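Local coordinates for lipoprotein (Colwellia psychrerythraea, PDB 3O0Y) that is of unknown function but, as a putative lipoprotein of the DUF885 family in the peptidase MA clan, may be related to metallopeptidases, at residues 73-78 and 178-183; 125-128 and 132-135; 136-139 and 144-147. All coordinates share one frame; numbering follows the deposited sequence.

Contact 1 of 3, residues 73-78 and 178-183; sequences PENEKQ and AATIIE
Pro73 and Glu183 make most of this contact, the proline ring at the start of helix 73-92 meeting the acid on helix 174-190. The ring uses its CD corner: Pro73 CD lies 3.4 Å from Glu183 OE2 and 3.7 Å from Glu183 CG, while Pro73 CG sits further off. What brings the acid here is an almost fully stretched side chain, with CG swung away from its own backbone N (chi1 -160°) and the rest running straight on, so that the methylenes and the carboxylate pass the ring obliquely in van der Waals contact. The carboxylate then reaches the start of helix 73-92 through water 1, which donates to Glu183 OE2 (2.9 Å) and accepts from Glu74 N (3.1 Å). A negative group at this end would probably be favoured by the helix dipole. Beside this pair, the Asn75 side chain points toward the other helix and lies loosely by the CG2 methyl of Thr180. The hydroxyl of Thr180 is turned back to its own helix, where OG1 has Leu177 O as its strongest partner, and it also accepts from Tyr71 N in the chain leading into helix 73-92. On the outer side, Glu74 bends at its second torsion (chi2 67°), and Gln78 NE2 donates to Glu74 OE2 at 2.6 Å, close to the amide plane and on the carboxylate's anti lone pair; this clasp spans one helical turn. The contact thus joins the first turn of helix 73-92 to the middle of helix 174-190, whose Ala187 also touches Pro73. The far flank of helix 174-190 packs on helix 236-268 through Ala178 and Ile182, and Ile181 leans on helix 144-154.

Contact 2 of 3, residues 125-128 and 132-135; sequences GYID and GLSP
Tyr126 and Ser134 pair in a tight beta-hairpin whose three-residue loop is closed by Asp128 and Gly132. Backbone bonds run both ways at each hydrogen-bonded pair: Tyr126 N to Ser134 O (3.1 Å) and Ser134 N to Tyr126 O (2.9 Å), then Asp128 N to Gly132 O and Gly132 N to Asp128 O, each 2.8 Å. The last of these is the most bent, at 133°. Between them Ile127 and Leu133 form a non-hydrogen-bonded pair, touching through their CD1 methyls, and the outward polar atoms of Ile127 are met from other parts of the chain: its N by Glu76 OE1, its O by Arg46 NH2. Both carboxylate oxygens of Asp128 are engaged. OD1 accepts from Tyr126 OH (2.9 Å), which comes in on the anti side, 24° out of the carboxylate plane; OD2 takes Trp130 N and Met131 N, an Asx turn that shapes the loop. Ser134 OG meets water 2 at 2.8 Å. With CG lodged between backbone N and carbonyl carbon (chi1 73°), the Tyr126 ring folds over the hairpin, and Ser134 CB sits against one ring face, 3.5 Å from Tyr126 CE2.

Contact 3 of 3, residues 136-139 and 144-147; sequences FIVN and PLID
The loop that leads into helix 144-154 folds back on the helix's first turn here, Ile137, Val138 and Asn139 each facing a successive residue of Pro144, Leu145 and Ile146. Ile137 meets the proline ring with its CG1, 4.2 Å from Pro144 CG, the two side chains crossing at about a right angle; a first torsion that carries CG1 away from the backbone N (chi1 -167°) sets it there. Val138 CG2 touches Leu145 CD1 at 4.3 Å, and the CD1 methyl of Ile146 comes up to Asn139 O at 3.7 Å. The polar link is water 3, which donates to Ile137 O (2.8 Å) and accepts from Leu145 N (3.0 Å), serving a backbone N-H of the first helical turn. Asn139 pins the loop at both ends of its amide: ND2 donates to Phe136 O at 2.9 Å, nearly in the amide plane, and OD1 accepts from Ile141 N and Asn142 N, an Asx turn leading toward the helix. Around this core, Val138 and Leu145 both pack on Ile181 of helix 174-190 and on Val261 of helix 236-268, while Ile146 lies against Tyr206 of helix 197-210.

In the fold
After the N-terminal helices 27-44, 47-53 and 57-60, the chain enters helix 73-92 and runs through helix 100-117 to strand 126-128. Contact 2 turns that strand back at once as a hairpin; contact 3 follows directly, folding the next residues onto the start of helix 144-154. Only when helix 174-190 returns to the beginning of helix 73-92 does contact 1 close, a loop of about a hundred residues that encloses the other two. The three sites touch one another. The Glu76 carboxylate of helix 73-92 reaches the strand of contact 2; Ile181 of helix 174-190 bridges contacts 1 and 3, meeting Pro144; and the Tyr126 ring lies against Ile137, joining 2 to 3.

Contact 1 of 3, residues 73-78 and 178-183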
ATOM      1  N   PRO A  73      17.820  11.125 -13.647  1.00 11.31           N
ATOM      2  CA  PRO A  73      18.922  10.272 -13.158  1.00  9.22           C
ATOM      3  C   PRO A  73      19.748  10.886 -12.035  1.00 10.45           C
ATOM      4  O   PRO A  73      20.051  10.206 -11.064  1.00 11.23           O
ATOM      5  CB  PRO A  73      19.781  10.069 -14.437  1.00  8.84           C
ATOM      6  CG  PRO A  73      18.766  10.042 -15.478  1.00 10.34           C
ATOM      7  CD  PRO A  73      17.785  11.142 -15.111  1.00 12.31           C
ATOM      8  N   GLU A  74      20.051  12.180 -12.097  1.00 10.95           N
ATOM      9  CA  GLU A  74      20.858  12.781 -11.087  1.00 12.58           C
ATOM     10  C   GLU A  74      20.051  12.961  -9.799  1.00 10.92           C
ATOM     11  O   GLU A  74      20.601  12.742  -8.736  1.00 11.03           O
ATOM     12  CB  GLU A  74      21.424  14.113 -11.541  1.00 15.48           C
ATOM     13  CG  GLU A  74      22.431  14.716 -10.539  1.00 19.60           C
ATOM     14  CD  GLU A  74      23.755  13.919 -10.384  1.00 28.40           C
ATOM     15  OE1 GLU A  74      24.158  13.098 -11.270  1.00 31.41           O
ATOM     16  OE2 GLU A  74      24.434  14.150  -9.348  1.00 36.30           O
ATOM     17  N   ASN A  75      18.758  13.284  -9.913  1.00 10.37           N
ATOM     18  CA  ASN A  75      17.908  13.410  -8.718  1.00 10.31           C
ATOM     19  C   ASN A  75      17.895  12.081  -7.935  1.00 11.12           C
ATOM     20  O   ASN A  75      18.094  12.051  -6.725  1.00 10.82           O
ATOM     21  CB  ASN A  75      16.479  13.763  -9.106  1.00  9.47           C
ATOM     22  CG  ASN A  75      16.331  15.192  -9.669  1.00 13.42           C
ATOM     23  OD1 ASN A  75      17.083  16.115  -9.295  1.00 24.13           O
ATOM     24  ND2 ASN A  75      15.440  15.366 -10.593  1.00  8.82           N
ATOM     25  N   GLU A  76      17.679  10.989  -8.660  1.00 10.80           N
ATOM     26  CA  GLU A  76      17.563   9.679  -8.053  1.00 11.05           C
ATOM     27  C   GLU A  76      18.886   9.217  -7.483  1.00 10.49           C
ATOM     28  O   GLU A  76      18.955   8.659  -6.370  1.00  8.32           O
ATOM     29  CB  GLU A  76      17.032   8.659  -9.035  1.00 10.68           C
ATOM     30  CG  GLU A  76      15.526   8.781  -9.249  1.00 10.99           C
ATOM     31  CD  GLU A  76      14.727   8.333  -7.983  1.00 10.74           C
ATOM     32  OE1 GLU A  76      14.870   7.158  -7.523  1.00 12.65           O
ATOM     33  OE2 GLU A  76      13.919   9.125  -7.505  1.00 15.65           O
ATOM     34  N   LYS A  77      19.964   9.440  -8.242  1.00  9.19           N
ATOM     35  CA  LYS A  77      21.298   9.100  -7.735  1.00 11.41           C
ATOM     36  C   LYS A  77      21.617   9.813  -6.406  1.00 10.16           C
ATOM     37  O   LYS A  77      22.074   9.192  -5.451  1.00 11.58           O
ATOM     38  CB  LYS A  77      22.359   9.476  -8.782  1.00 11.53           C
ATOM     39  CG  LYS A  77      23.822   9.223  -8.287  1.00 12.33           C
ATOM     40  CD  LYS A  77      24.861   9.587  -9.414  1.00 17.56           C
ATOM     41  CE  LYS A  77      26.236   8.895  -9.063  1.00 20.43           C
ATOM     42  NZ  LYS A  77      27.346   9.538  -9.827  1.00 26.22           N
ATOM     43  N   GLN A  78      21.341  11.126  -6.319  1.00 10.56           N
ATOM     44  CA  GLN A  78      21.713  11.902  -5.158  1.00 11.92           C
ATOM     45  C   GLN A  78      20.840  11.531  -3.959  1.00 12.44           C
ATOM     46  O   GLN A  78      21.339  11.511  -2.831  1.00 10.99           O
ATOM     47  CB  GLN A  78      21.606  13.410  -5.385  1.00 14.92           C
ATOM     48  CG  GLN A  78      22.674  13.907  -6.390  1.00 18.82           C
ATOM     49  CD  GLN A  78      22.513  15.423  -6.725  1.00 30.21           C
ATOM     50  OE1 GLN A  78      21.764  16.145  -6.049  1.00 38.62           O
ATOM     51  NE2 GLN A  78      23.254  15.900  -7.748  1.00 36.32           N
ATOM     52  N   ALA A 178       7.304  15.747 -15.974  1.00 13.44           N
ATOM     53  CA  ALA A 178       7.292  14.865 -17.163  1.00 13.05           C
ATOM     54  C   ALA A 178       8.652  14.712 -17.806  1.00 12.04           C
ATOM     55  O   ALA A 178       9.019  13.593 -18.120  1.00 11.64           O
ATOM     56  CB  ALA A 178       6.300  15.328 -18.179  1.00 12.12           C
ATOM     57  N   ALA A 179       9.398  15.795 -17.970  1.00 11.03           N
ATOM     58  CA  ALA A 179      10.715  15.700 -18.665  1.00 11.94           C
ATOM     59  C   ALA A 179      11.680  14.867 -17.831  1.00 11.54           C
ATOM     60  O   ALA A 179      12.377  14.048 -18.366  1.00 11.32           O
ATOM     61  CB  ALA A 179      11.276  17.047 -18.941  1.00 10.13           C
ATOM     62  N   THR A 180      11.626  14.982 -16.482  1.00 10.50           N
ATOM     63  CA  THR A 180      12.589  14.239 -15.690  1.00 10.25           C
ATOM     64  C   THR A 180      12.198  12.743 -15.700  1.00 11.25           C
ATOM     65  O   THR A 180      13.078  11.896 -15.708  1.00 11.56           O
ATOM     66  CB  THR A 180      12.766  14.799 -14.270  1.00 11.53           C
ATOM     67  OG1 THR A 180      11.512  14.744 -13.541  1.00  9.55           O
ATOM     68  CG2 THR A 180      13.282  16.286 -14.269  1.00 10.26           C
ATOM     69  N   ILE A 181      10.898  12.439 -15.651  1.00 11.66           N
ATOM     70  CA  ILE A 181      10.370  11.049 -15.730  1.00 12.11           C
ATOM     71  C   ILE A 181      10.809  10.377 -17.019  1.00 11.14           C
ATOM     72  O   ILE A 181      11.370   9.255 -17.028  1.00 10.00           O
ATOM     73  CB  ILE A 181       8.861  10.980 -15.546  1.00 11.13           C
ATOM     74  CG1 ILE A 181       8.515  11.361 -14.082  1.00 11.78           C
ATOM     75  CG2 ILE A 181       8.299   9.564 -15.924  1.00 12.01           C
ATOM     76  CD1 ILE A 181       7.065  11.428 -13.769  1.00 10.92           C
ATOM     77  N   ILE A 182      10.656  11.089 -18.137  1.00 11.71           N
ATOM     78  CA  ILE A 182      11.127  10.558 -19.409  1.00 11.77           C
ATOM     79  C   ILE A 182      12.599  10.352 -19.419  1.00 12.07           C
ATOM     80  O   ILE A 182      13.077   9.312 -19.906  1.00 11.72           O
ATOM     81  CB  ILE A 182      10.690  11.494 -20.598  1.00 12.18           C
ATOM     82  CG1 ILE A 182       9.160  11.432 -20.739  1.00 14.32           C
ATOM     83  CG2 ILE A 182      11.441  11.100 -21.881  1.00 12.43           C
ATOM     84  CD1 ILE A 182       8.498  12.658 -21.531  1.00 12.52           C
ATOM     85  N   GLU A 183      13.345  11.294 -18.870  1.00 11.79           N
ATOM     86  CA  GLU A 183      14.801  11.129 -18.798  1.00 12.90           C
ATOM     87  C   GLU A 183      15.200   9.871 -18.047  1.00 12.62           C
ATOM     88  O   GLU A 183      16.145   9.191 -18.469  1.00 12.14           O
ATOM     89  CB  GLU A 183      15.446  12.342 -18.132  1.00 14.84           C
ATOM     90  CG  GLU A 183      16.894  12.528 -18.389  1.00 20.74           C
ATOM     91  CD  GLU A 183      17.462  13.680 -17.558  1.00 24.65           C
ATOM     92  OE1 GLU A 183      16.653  14.578 -17.115  1.00 23.02           O
ATOM     93  OE2 GLU A 183      18.711  13.617 -17.313  1.00 27.55           O
TER
HETATM   94  O   HOH W   1      20.111  13.670 -14.805  1.00 15.19           O

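Contact 2 of 3, residues 125-128 and 132-135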
ATOM      1  N   GLY A 125      14.697   2.335 -11.972  1.00 10.26           N
ATOM      2  CA  GLY A 125      13.463   2.586 -11.249  1.00  9.03           C
ATOM      3  C   GLY A 125      13.403   3.905 -10.513  1.00 10.46           C
ATOM      4  O   GLY A 125      14.063   4.880 -10.890  1.00  9.74           O
ATOM      5  N   TYR A 126      12.664   3.927  -9.408  1.00  7.03           N
ATOM      6  CA  TYR A 126      12.513   5.149  -8.637  1.00  7.86           C
ATOM      7  C   TYR A 126      12.224   4.717  -7.214  1.00  8.44           C
ATOM      8  O   TYR A 126      11.744   3.616  -7.020  1.00  9.39           O
ATOM      9  CB  TYR A 126      11.373   6.045  -9.175  1.00  9.74           C
ATOM     10  CG  TYR A 126       9.970   5.524  -8.879  1.00  6.07           C
ATOM     11  CD1 TYR A 126       9.261   5.966  -7.778  1.00 10.04           C
ATOM     12  CD2 TYR A 126       9.424   4.472  -9.611  1.00  6.99           C
ATOM     13  CE1 TYR A 126       8.001   5.465  -7.488  1.00  9.80           C
ATOM     14  CE2 TYR A 126       8.125   3.977  -9.322  1.00  9.90           C
ATOM     15  CZ  TYR A 126       7.455   4.444  -8.226  1.00 11.82           C
ATOM     16  OH  TYR A 126       6.217   3.897  -7.845  1.00 12.08           O
ATOM     17  N   ILE A 127      12.544   5.578  -6.239  1.00  7.39           N
ATOM     18  CA  ILE A 127      12.242   5.316  -4.812  1.00  7.50           C
ATOM     19  C   ILE A 127      10.845   5.777  -4.459  1.00  8.05           C
ATOM     20  O   ILE A 127      10.494   6.948  -4.663  1.00  8.88           O
ATOM     21  CB  ILE A 127      13.224   5.996  -3.861  1.00  7.29           C
ATOM     22  CG1 ILE A 127      14.683   5.557  -4.156  1.00  8.39           C
ATOM     23  CG2 ILE A 127      12.845   5.721  -2.402  1.00  9.27           C
ATOM     24  CD1 ILE A 127      14.868   4.012  -4.204  1.00  7.84           C
ATOM     25  N   ASP A 128      10.018   4.826  -4.065  1.00  7.85           N
ATOM     26  CA  ASP A 128       8.654   5.068  -3.653  1.00  8.49           C
ATOM     27  C   ASP A 128       8.624   5.184  -2.090  1.00  8.58           C
ATOM     28  O   ASP A 128       9.193   4.328  -1.373  1.00  7.65           O
ATOM     29  CB  ASP A 128       7.772   3.901  -4.209  1.00  7.61           C
ATOM     30  CG  ASP A 128       6.304   4.158  -4.051  1.00 13.26           C
ATOM     31  OD1 ASP A 128       5.689   4.579  -5.064  1.00 14.52           O
ATOM     32  OD2 ASP A 128       5.787   3.996  -2.911  1.00 10.38           O
ATOM     33  N   GLY A 132       9.552   1.522  -1.400  1.00  7.96           N
ATOM     34  CA  GLY A 132      11.000   1.594  -1.584  1.00  7.81           C
ATOM     35  C   GLY A 132      11.347   1.519  -3.059  1.00  7.82           C
ATOM     36  O   GLY A 132      10.638   2.085  -3.905  1.00  7.90           O
ATOM     37  N   LEU A 133      12.405   0.767  -3.390  1.00  6.27           N
ATOM     38  CA  LEU A 133      12.809   0.681  -4.782  1.00  8.94           C
ATOM     39  C   LEU A 133      11.692   0.039  -5.602  1.00  7.53           C
ATOM     40  O   LEU A 133      11.278  -1.093  -5.318  1.00  9.65           O
ATOM     41  CB  LEU A 133      14.082  -0.116  -4.946  1.00  8.92           C
ATOM     42  CG  LEU A 133      14.652  -0.355  -6.367  1.00 10.57           C
ATOM     43  CD1 LEU A 133      14.932   0.948  -7.123  1.00  8.37           C
ATOM     44  CD2 LEU A 133      15.901  -1.292  -6.286  1.00 11.15           C
ATOM     45  N   SER A 134      11.271   0.731  -6.665  1.00  8.73           N
ATOM     46  CA  SER A 134      10.184   0.273  -7.483  1.00  7.33           C
ATOM     47  C   SER A 134      10.710   0.250  -8.933  1.00  7.89           C
ATOM     48  O   SER A 134      11.287   1.192  -9.339  1.00  9.23           O
ATOM     49  CB  SER A 134       9.043   1.224  -7.339  1.00  8.79           C
ATOM     50  OG  SER A 134       8.576   1.248  -5.991  1.00 11.11           O
ATOM     51  N   PRO A 135      10.408  -0.802  -9.686  1.00  6.77           N
ATOM     52  CA  PRO A 135      11.210  -1.018 -10.937  1.00  7.55           C
ATOM     53  C   PRO A 135      10.812  -0.206 -12.140  1.00  8.12           C
ATOM     54  O   PRO A 135      11.667   0.009 -13.032  1.00  8.56           O
ATOM     55  CB  PRO A 135      10.988  -2.503 -11.215  1.00  9.48           C
ATOM     56  CG  PRO A 135       9.688  -2.872 -10.561  1.00  7.69           C
ATOM     57  CD  PRO A 135       9.638  -2.027  -9.313  1.00  9.63           C
TER
HETATM   58  O   HOH W   2       5.818   0.944  -6.177  1.00 10.48           O

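Contact 3 of 3, residues 136-139 and 144-147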
ATOM      1  N   PHE A 136       9.555   0.212 -12.250  1.00  7.46           N
ATOM      2  CA  PHE A 136       9.047   0.841 -13.496  1.00 10.07           C
ATOM      3  C   PHE A 136       8.448   2.218 -13.194  1.00  9.61           C
ATOM      4  O   PHE A 136       7.344   2.317 -12.591  1.00 10.68           O
ATOM      5  CB  PHE A 136       8.055  -0.075 -14.155  1.00  9.61           C
ATOM      6  CG  PHE A 136       8.612  -1.464 -14.430  1.00  8.47           C
ATOM      7  CD1 PHE A 136       9.781  -1.641 -15.157  1.00 13.42           C
ATOM      8  CD2 PHE A 136       8.000  -2.577 -13.915  1.00 11.43           C
ATOM      9  CE1 PHE A 136      10.305  -2.901 -15.337  1.00 12.17           C
ATOM     10  CE2 PHE A 136       8.543  -3.865 -14.103  1.00 15.92           C
ATOM     11  CZ  PHE A 136       9.698  -4.012 -14.813  1.00 12.67           C
ATOM     12  N   ILE A 137       9.207   3.263 -13.534  1.00  7.98           N
ATOM     13  CA  ILE A 137       8.810   4.632 -13.143  1.00  9.49           C
ATOM     14  C   ILE A 137       7.469   4.995 -13.763  1.00 10.40           C
ATOM     15  O   ILE A 137       6.705   5.738 -13.164  1.00 10.30           O
ATOM     16  CB  ILE A 137       9.928   5.649 -13.381  1.00 10.53           C
ATOM     17  CG1 ILE A 137       9.629   6.969 -12.703  1.00  8.50           C
ATOM     18  CG2 ILE A 137      10.246   5.769 -14.958  1.00 11.38           C
ATOM     19  CD1 ILE A 137      10.830   7.917 -12.611  1.00 11.28           C
ATOM     20  N   VAL A 138       7.192   4.478 -14.969  1.00 10.52           N
ATOM     21  CA  VAL A 138       5.887   4.608 -15.584  1.00 11.00           C
ATOM     22  C   VAL A 138       5.300   3.197 -15.721  1.00 10.63           C
ATOM     23  O   VAL A 138       5.878   2.297 -16.292  1.00 10.70           O
ATOM     24  CB  VAL A 138       5.980   5.292 -16.971  1.00 12.70           C
ATOM     25  CG1 VAL A 138       4.584   5.322 -17.674  1.00 12.92           C
ATOM     26  CG2 VAL A 138       6.684   6.710 -16.869  1.00 11.87           C
ATOM     27  N   ASN A 139       4.136   3.008 -15.115  1.00  9.80           N
ATOM     28  CA  ASN A 139       3.474   1.725 -15.095  1.00  9.15           C
ATOM     29  C   ASN A 139       1.957   1.969 -14.978  1.00  9.83           C
ATOM     30  O   ASN A 139       1.501   3.095 -15.023  1.00  9.22           O
ATOM     31  CB  ASN A 139       4.038   0.833 -13.979  1.00  9.74           C
ATOM     32  CG  ASN A 139       3.673   1.310 -12.572  1.00 10.48           C
ATOM     33  OD1 ASN A 139       2.506   1.262 -12.209  1.00  9.42           O
ATOM     34  ND2 ASN A 139       4.649   1.762 -11.789  1.00 12.36           N
ATOM     35  N   PRO A 144       4.777   8.205 -10.127  1.00 10.16           N
ATOM     36  CA  PRO A 144       4.483   9.640  -9.873  1.00 10.25           C
ATOM     37  C   PRO A 144       3.324  10.174 -10.723  1.00 10.15           C
ATOM     38  O   PRO A 144       2.549  11.019 -10.252  1.00 11.23           O
ATOM     39  CB  PRO A 144       5.807  10.332 -10.152  1.00 11.93           C
ATOM     40  CG  PRO A 144       6.721   9.260 -10.770  1.00 12.52           C
ATOM     41  CD  PRO A 144       6.194   7.936 -10.345  1.00 11.50           C
ATOM     42  N   LEU A 145       3.149   9.692 -11.949  1.00 10.53           N
ATOM     43  CA  LEU A 145       2.088  10.233 -12.816  1.00 12.39           C
ATOM     44  C   LEU A 145       0.684   9.765 -12.420  1.00 11.51           C
ATOM     45  O   LEU A 145      -0.325  10.356 -12.817  1.00 11.56           O
ATOM     46  CB  LEU A 145       2.416   9.958 -14.306  1.00 11.19           C
ATOM     47  CG  LEU A 145       3.668  10.684 -14.767  1.00 14.90           C
ATOM     48  CD1 LEU A 145       4.171  10.152 -16.160  1.00 11.39           C
ATOM     49  CD2 LEU A 145       3.492  12.204 -14.856  1.00 13.82           C
ATOM     50  N   ILE A 146       0.608   8.783 -11.542  1.00  9.27           N
ATOM     51  CA  ILE A 146      -0.668   8.304 -11.048  1.00 10.65           C
ATOM     52  C   ILE A 146      -0.814   8.837  -9.652  1.00 11.56           C
ATOM     53  O   ILE A 146      -1.861   9.355  -9.266  1.00 11.24           O
ATOM     54  CB  ILE A 146      -0.705   6.747 -11.052  1.00 11.19           C
ATOM     55  CG1 ILE A 146      -0.775   6.221 -12.463  1.00 10.02           C
ATOM     56  CG2 ILE A 146      -1.869   6.259 -10.256  1.00 12.17           C
ATOM     57  CD1 ILE A 146      -0.846   4.610 -12.602  1.00 11.91           C
ATOM     58  N   ASP A 147       0.236   8.732  -8.835  1.00 11.63           N
ATOM     59  CA  ASP A 147       0.069   9.141  -7.424  1.00 12.58           C
ATOM     60  C   ASP A 147       0.090  10.646  -7.150  1.00 10.06           C
ATOM     61  O   ASP A 147      -0.493  11.083  -6.186  1.00 11.29           O
ATOM     62  CB  ASP A 147       1.050   8.468  -6.483  1.00 14.92           C
ATOM     63  CG  ASP A 147       0.939   6.930  -6.562  1.00 20.42           C
ATOM     64  OD1 ASP A 147      -0.203   6.419  -6.664  1.00 27.32           O
ATOM     65  OD2 ASP A 147       1.996   6.289  -6.656  1.00 31.42           O
TER
HETATM   66  O   HOH W   3       4.536   7.478 -13.395  1.00 11.25           O